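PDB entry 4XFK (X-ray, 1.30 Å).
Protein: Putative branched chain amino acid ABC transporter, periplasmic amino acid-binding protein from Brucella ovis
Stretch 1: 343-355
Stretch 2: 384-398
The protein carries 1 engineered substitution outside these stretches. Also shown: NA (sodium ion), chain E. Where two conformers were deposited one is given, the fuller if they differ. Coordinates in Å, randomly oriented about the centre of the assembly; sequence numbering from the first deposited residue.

Stretch 1 (343-355) MRSDDHQAKFPMV
Stretch 2 384-398: ESIDPVQESCSMKRP

The two stretches pack along 722 Å² of summed buried surface and run in opposite senses: CA of Asp347 lies 6.5 Å from CA of Cys393, CA of Lys351 5.7 Å from CA of Ile386, and CA of Pro353 6.1 Å from CA of Ser385. Stretch 1 turns through residues 345-348, His348 taking left-handed phi/psi of 60/40, then extends, with strand at Lys351 and again from Met354 onward. Stretch 2 leaves a helix at Ile386 (-64/139) and continues extended to a type I turn, Gln390 to Cys393, closed by Cys393 N to Gln390 O at 3.0 Å.

Arg344 is the centrepiece. Its CA-to-CB bond points toward stretch 2, and a t, t, p side chain with chi4 of -168° carries the guanidinium to the backbone of Asp387, where Arg344 NH1 and Arg344 NH2 both donate to Asp387 O, at 2.8 and 2.9 Å. The other edge of the group is held within stretch 1: Arg344 NE donates to Asp347 OD1 (2.9 Å), and Arg344 NH2 forms a salt bridge with Asp347 OD2 (2.8 Å). The p rotamer of Asp347, with chi2 of -9°, presents both carboxylate oxygens to the arginine, while OD1 also accepts from Gln349 N at 3.2 Å. Aliphatic groups cover the opposite faces of the guanidinium, Ile386 CD1 at 3.5 Å from Arg344 CZ and Val389 CG2 at 3.5 Å from Arg344 NE, so the flat cation is clamped between them while its edges keep their polar partners.

Ile386 loses the most area, 107 Å². Its t, t side chain is extended, and Ile386 CD1, besides covering the guanidinium, packs against Ala350 O (3.7 Å) and Lys351 CB (3.9 Å). Gln349, t, p with chi3 of 57°, folds back so that its NE2 donates to Ala350 O at 3.1 Å.

At the turn, Cys393 (chi1 165°) points toward stretch 1, its SG 3.3 Å from Asp346 O and 3.6 Å from Asp347 CB. Met395 extends as t, t, m, which places CE 3.4 Å from the centroid of the His348 ring, almost on the ring normal, in a CH-pi contact; SD lies over the same face, 3.8 Å from the centroid. His348, m with chi2 of 172°, turns a ring face to Met395 CE, while its ring nitrogens are hydrogen-bonded elsewhere in the structure.

Water bridges the stretches where direct bonds are absent: one donates to Ser345 O and accepts from Arg397 NH1, both at 2.9 Å, and another lies 2.7 Å from Asp347 OD2 and accepts from Gln390 N (2.9 Å). Ser345 OG, in p, binds sodium at 2.4 Å.

At the far end, Ser385 points its CA-to-CB bond toward stretch 1, bringing its CB 3.5 Å from Phe352 O; the m rotamer sets Ser385 OG 3.5 Å from Met354 CB.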

# COMPACT_ATOMS: atom_id res chain seq x y z
N MET A 343 -3.08 14.38 5.56
CA MET A 343 -3.24 14.36 4.11
C MET A 343 -2.67 15.62 3.48
O MET A 343 -3.01 16.73 3.90
CB MET A 343 -4.72 14.25 3.76
CG MET A 343 -5.00 14.19 2.26
SD MET A 343 -4.23 12.78 1.43
CE MET A 343 -5.03 11.40 2.26
N ARG A 344 -1.81 15.47 2.48
CA ARG A 344 -1.30 16.63 1.76
C ARG A 344 -2.32 17.09 0.73
O ARG A 344 -2.80 16.31 -0.09
CB ARG A 344 0.03 16.30 1.10
CG ARG A 344 0.63 17.50 0.40
CD ARG A 344 2.11 17.28 0.14
NE ARG A 344 2.34 16.14 -0.76
CZ ARG A 344 3.53 15.59 -0.96
NH1 ARG A 344 4.59 16.04 -0.31
NH2 ARG A 344 3.65 14.57 -1.80
N SER A 345 -2.67 18.37 0.77
CA SER A 345 -3.75 18.85 -0.09
C SER A 345 -3.35 18.97 -1.55
O SER A 345 -4.19 18.82 -2.43
CB SER A 345 -4.28 20.19 0.42
OG SER A 345 -3.26 21.16 0.38
N ASP A 346 -2.07 19.22 -1.82
CA ASP A 346 -1.61 19.47 -3.18
C ASP A 346 -1.92 18.32 -4.12
O ASP A 346 -2.30 18.54 -5.28
CB ASP A 346 -0.10 19.70 -3.21
CG ASP A 346 0.36 20.78 -2.28
OD1 ASP A 346 0.11 20.67 -1.06
OD2 ASP A 346 1.00 21.74 -2.77
N ASP A 347 -1.73 17.10 -3.62
CA ASP A 347 -1.75 15.92 -4.48
C ASP A 347 -2.58 14.79 -3.89
O ASP A 347 -2.81 13.78 -4.54
CB ASP A 347 -0.32 15.44 -4.79
CG ASP A 347 0.50 15.11 -3.53
OD1 ASP A 347 0.06 15.39 -2.39
OD2 ASP A 347 1.61 14.58 -3.70
N HIS A 348 -3.04 14.97 -2.65
CA HIS A 348 -3.74 13.92 -1.91
C HIS A 348 -2.90 12.66 -1.70
O HIS A 348 -3.40 11.53 -1.78
CB HIS A 348 -5.12 13.62 -2.50
CG HIS A 348 -6.06 14.78 -2.44
ND1 HIS A 348 -7.29 14.78 -3.06
CD2 HIS A 348 -5.96 15.97 -1.81
CE1 HIS A 348 -7.90 15.93 -2.83
NE2 HIS A 348 -7.11 16.67 -2.07
N GLN A 349 -1.62 12.88 -1.40
CA GLN A 349 -0.75 11.84 -0.86
C GLN A 349 -0.73 11.98 0.66
O GLN A 349 -0.44 13.05 1.19
CB GLN A 349 0.67 12.00 -1.42
CG GLN A 349 1.69 11.07 -0.80
CD GLN A 349 1.33 9.60 -1.00
OE1 GLN A 349 1.15 9.14 -2.13
NE2 GLN A 349 1.21 8.87 0.10
N ALA A 350 -1.07 10.90 1.37
CA ALA A 350 -1.03 10.93 2.83
C ALA A 350 0.40 11.02 3.36
O ALA A 350 1.35 10.53 2.72
CB ALA A 350 -1.74 9.71 3.41
N LYS A 351 0.53 11.66 4.52
CA LYS A 351 1.79 11.84 5.22
C LYS A 351 1.77 10.98 6.48
O LYS A 351 0.85 11.09 7.29
CB LYS A 351 1.99 13.31 5.59
CG LYS A 351 3.33 13.58 6.25
CD LYS A 351 3.77 15.02 6.09
CE LYS A 351 3.05 15.94 7.03
NZ LYS A 351 3.66 17.30 6.92
N PHE A 352 2.78 10.12 6.64
CA PHE A 352 2.81 9.15 7.73
C PHE A 352 4.23 8.62 7.87
O PHE A 352 5.02 8.70 6.93
CB PHE A 352 1.85 7.99 7.42
CG PHE A 352 1.98 7.47 6.01
CD1 PHE A 352 3.02 6.61 5.67
CD2 PHE A 352 1.08 7.85 5.03
CE1 PHE A 352 3.19 6.18 4.38
CE2 PHE A 352 1.23 7.41 3.73
CZ PHE A 352 2.29 6.56 3.40
N PRO A 353 4.57 8.07 9.05
CA PRO A 353 5.90 7.49 9.23
C PRO A 353 6.10 6.18 8.47
O PRO A 353 5.14 5.48 8.13
CB PRO A 353 5.99 7.23 10.74
CG PRO A 353 4.79 7.86 11.34
CD PRO A 353 3.76 8.02 10.28
N MET A 354 7.37 5.86 8.20
CA MET A 354 7.77 4.60 7.59
C MET A 354 8.78 3.89 8.48
O MET A 354 9.66 4.52 9.07
CB MET A 354 8.36 4.84 6.20
CG MET A 354 7.33 5.28 5.16
SD MET A 354 6.12 3.99 4.76
CE MET A 354 7.13 2.91 3.74
N VAL A 355 8.66 2.58 8.56
CA VAL A 355 9.51 1.77 9.41
C VAL A 355 10.27 0.78 8.56
O VAL A 355 9.67 -0.04 7.86
CB VAL A 355 8.67 0.99 10.43
CG1 VAL A 355 9.57 0.31 11.45
CG2 VAL A 355 7.70 1.91 11.10
N GLU A 384 10.01 13.11 6.96
CA GLU A 384 11.13 12.41 6.35
C GLU A 384 10.69 11.43 5.27
O GLU A 384 11.46 11.13 4.36
CB GLU A 384 11.96 11.70 7.42
CG GLU A 384 12.77 12.63 8.32
CD GLU A 384 13.42 11.92 9.50
OE1 GLU A 384 12.90 10.87 9.92
OE2 GLU A 384 14.44 12.40 10.02
N SER A 385 9.46 10.94 5.37
CA SER A 385 8.99 9.86 4.50
C SER A 385 8.29 10.32 3.22
O SER A 385 8.51 9.74 2.15
CB SER A 385 8.05 8.92 5.27
OG SER A 385 8.71 8.31 6.36
N ILE A 386 7.43 11.32 3.34
CA ILE A 386 6.62 11.71 2.19
C ILE A 386 7.49 12.24 1.05
O ILE A 386 8.48 12.94 1.27
CB ILE A 386 5.52 12.72 2.59
CG1 ILE A 386 4.46 12.81 1.49
CG2 ILE A 386 6.12 14.11 2.96
CD1 ILE A 386 3.23 13.60 1.88
N ASP A 387 7.15 11.86 -0.18
CA ASP A 387 7.92 12.28 -1.35
C ASP A 387 7.54 13.71 -1.72
O ASP A 387 6.49 14.20 -1.32
CB ASP A 387 7.69 11.32 -2.53
CG ASP A 387 6.22 11.15 -2.91
OD1 ASP A 387 5.37 10.95 -2.02
OD2 ASP A 387 5.92 11.18 -4.13
N PRO A 388 8.41 14.40 -2.47
CA PRO A 388 8.05 15.76 -2.89
C PRO A 388 6.85 15.73 -3.82
O PRO A 388 6.61 14.72 -4.47
CB PRO A 388 9.29 16.22 -3.68
CG PRO A 388 10.39 15.33 -3.22
CD PRO A 388 9.77 14.02 -2.88
N VAL A 389 6.08 16.81 -3.86
CA VAL A 389 4.98 16.90 -4.80
C VAL A 389 5.57 16.77 -6.21
O VAL A 389 6.55 17.43 -6.56
CB VAL A 389 4.23 18.23 -4.64
CG1 VAL A 389 3.18 18.38 -5.73
CG2 VAL A 389 3.58 18.30 -3.27
N GLN A 390 4.99 15.87 -6.99
CA GLN A 390 5.53 15.57 -8.31
C GLN A 390 5.34 16.73 -9.26
O GLN A 390 4.34 17.44 -9.20
CB GLN A 390 4.87 14.32 -8.88
CG GLN A 390 5.18 13.04 -8.13
CD GLN A 390 4.42 11.87 -8.69
OE1 GLN A 390 4.61 11.48 -9.84
NE2 GLN A 390 3.54 11.30 -7.88
N GLU A 391 6.32 16.91 -10.14
CA GLU A 391 6.27 17.98 -11.13
C GLU A 391 5.01 17.91 -11.98
O GLU A 391 4.46 18.93 -12.39
CB GLU A 391 7.52 17.91 -12.03
CG GLU A 391 8.83 17.89 -11.25
CD GLU A 391 10.01 17.33 -12.04
OE1 GLU A 391 9.82 16.98 -13.23
OE2 GLU A 391 11.12 17.24 -11.48
N SER A 392 4.53 16.69 -12.21
CA SER A 392 3.37 16.45 -13.06
C SER A 392 2.03 16.63 -12.35
O SER A 392 0.98 16.47 -12.97
CB SER A 392 3.43 15.03 -13.63
OG SER A 392 3.40 14.07 -12.59
N CYS A 393 2.06 16.95 -11.06
CA CYS A 393 0.84 17.13 -10.28
C CYS A 393 0.16 18.47 -10.51
O CYS A 393 0.77 19.53 -10.35
CB CYS A 393 1.12 16.96 -8.79
SG CYS A 393 -0.19 17.56 -7.69
N SER A 394 -1.12 18.41 -10.88
CA SER A 394 -1.98 19.58 -10.91
C SER A 394 -3.32 19.12 -10.36
O SER A 394 -3.82 18.06 -10.73
CB SER A 394 -2.16 20.06 -12.34
OG SER A 394 -2.88 19.10 -13.10
N MET A 395 -3.91 19.89 -9.46
CA MET A 395 -5.22 19.52 -8.94
C MET A 395 -6.16 20.70 -9.02
O MET A 395 -5.81 21.82 -8.64
CB MET A 395 -5.13 19.00 -7.50
CG MET A 395 -6.45 18.43 -6.94
SD MET A 395 -6.31 18.15 -5.18
CE MET A 395 -5.25 16.73 -5.19
N LYS A 396 -7.36 20.45 -9.52
CA LYS A 396 -8.40 21.46 -9.54
C LYS A 396 -9.09 21.54 -8.18
O LYS A 396 -9.46 20.51 -7.59
CB LYS A 396 -9.40 21.16 -10.64
CG LYS A 396 -8.78 21.14 -12.02
CD LYS A 396 -9.78 20.78 -13.10
CE LYS A 396 -9.10 20.65 -14.46
NZ LYS A 396 -10.06 20.38 -15.56
N ARG A 397 -9.23 22.75 -7.66
CA ARG A 397 -9.94 22.97 -6.40
C ARG A 397 -11.43 23.05 -6.70
O ARG A 397 -11.83 23.29 -7.84
CB ARG A 397 -9.49 24.28 -5.74
CG ARG A 397 -8.00 24.40 -5.41
CD ARG A 397 -7.54 23.36 -4.43
NE ARG A 397 -8.40 23.27 -3.25
CZ ARG A 397 -8.36 22.26 -2.39
NH1 ARG A 397 -7.50 21.27 -2.59
NH2 ARG A 397 -9.18 22.23 -1.35
N PRO A 398 -12.27 22.84 -5.68
CA PRO A 398 -13.69 23.19 -5.85
C PRO A 398 -13.79 24.69 -6.07
O PRO A 398 -13.27 25.46 -5.25
CB PRO A 398 -14.30 22.81 -4.50
CG PRO A 398 -13.38 21.78 -3.93
CD PRO A 398 -12.00 22.17 -4.40
NA NA E . -2.30 22.33 2.28
O HOH W 1 -4.97 21.13 -4.05
O HOH W 2 -1.50 20.08 2.85
O HOH W 3 -0.42 22.49 0.71
O HOH W 4 2.72 14.35 -6.12
O HOH W 5 3.32 11.87 -4.87
O HOH W 6 -4.39 21.62 3.59
O HOH W 7 -1.29 23.44 4.25
O HOH W 8 -3.13 24.48 1.34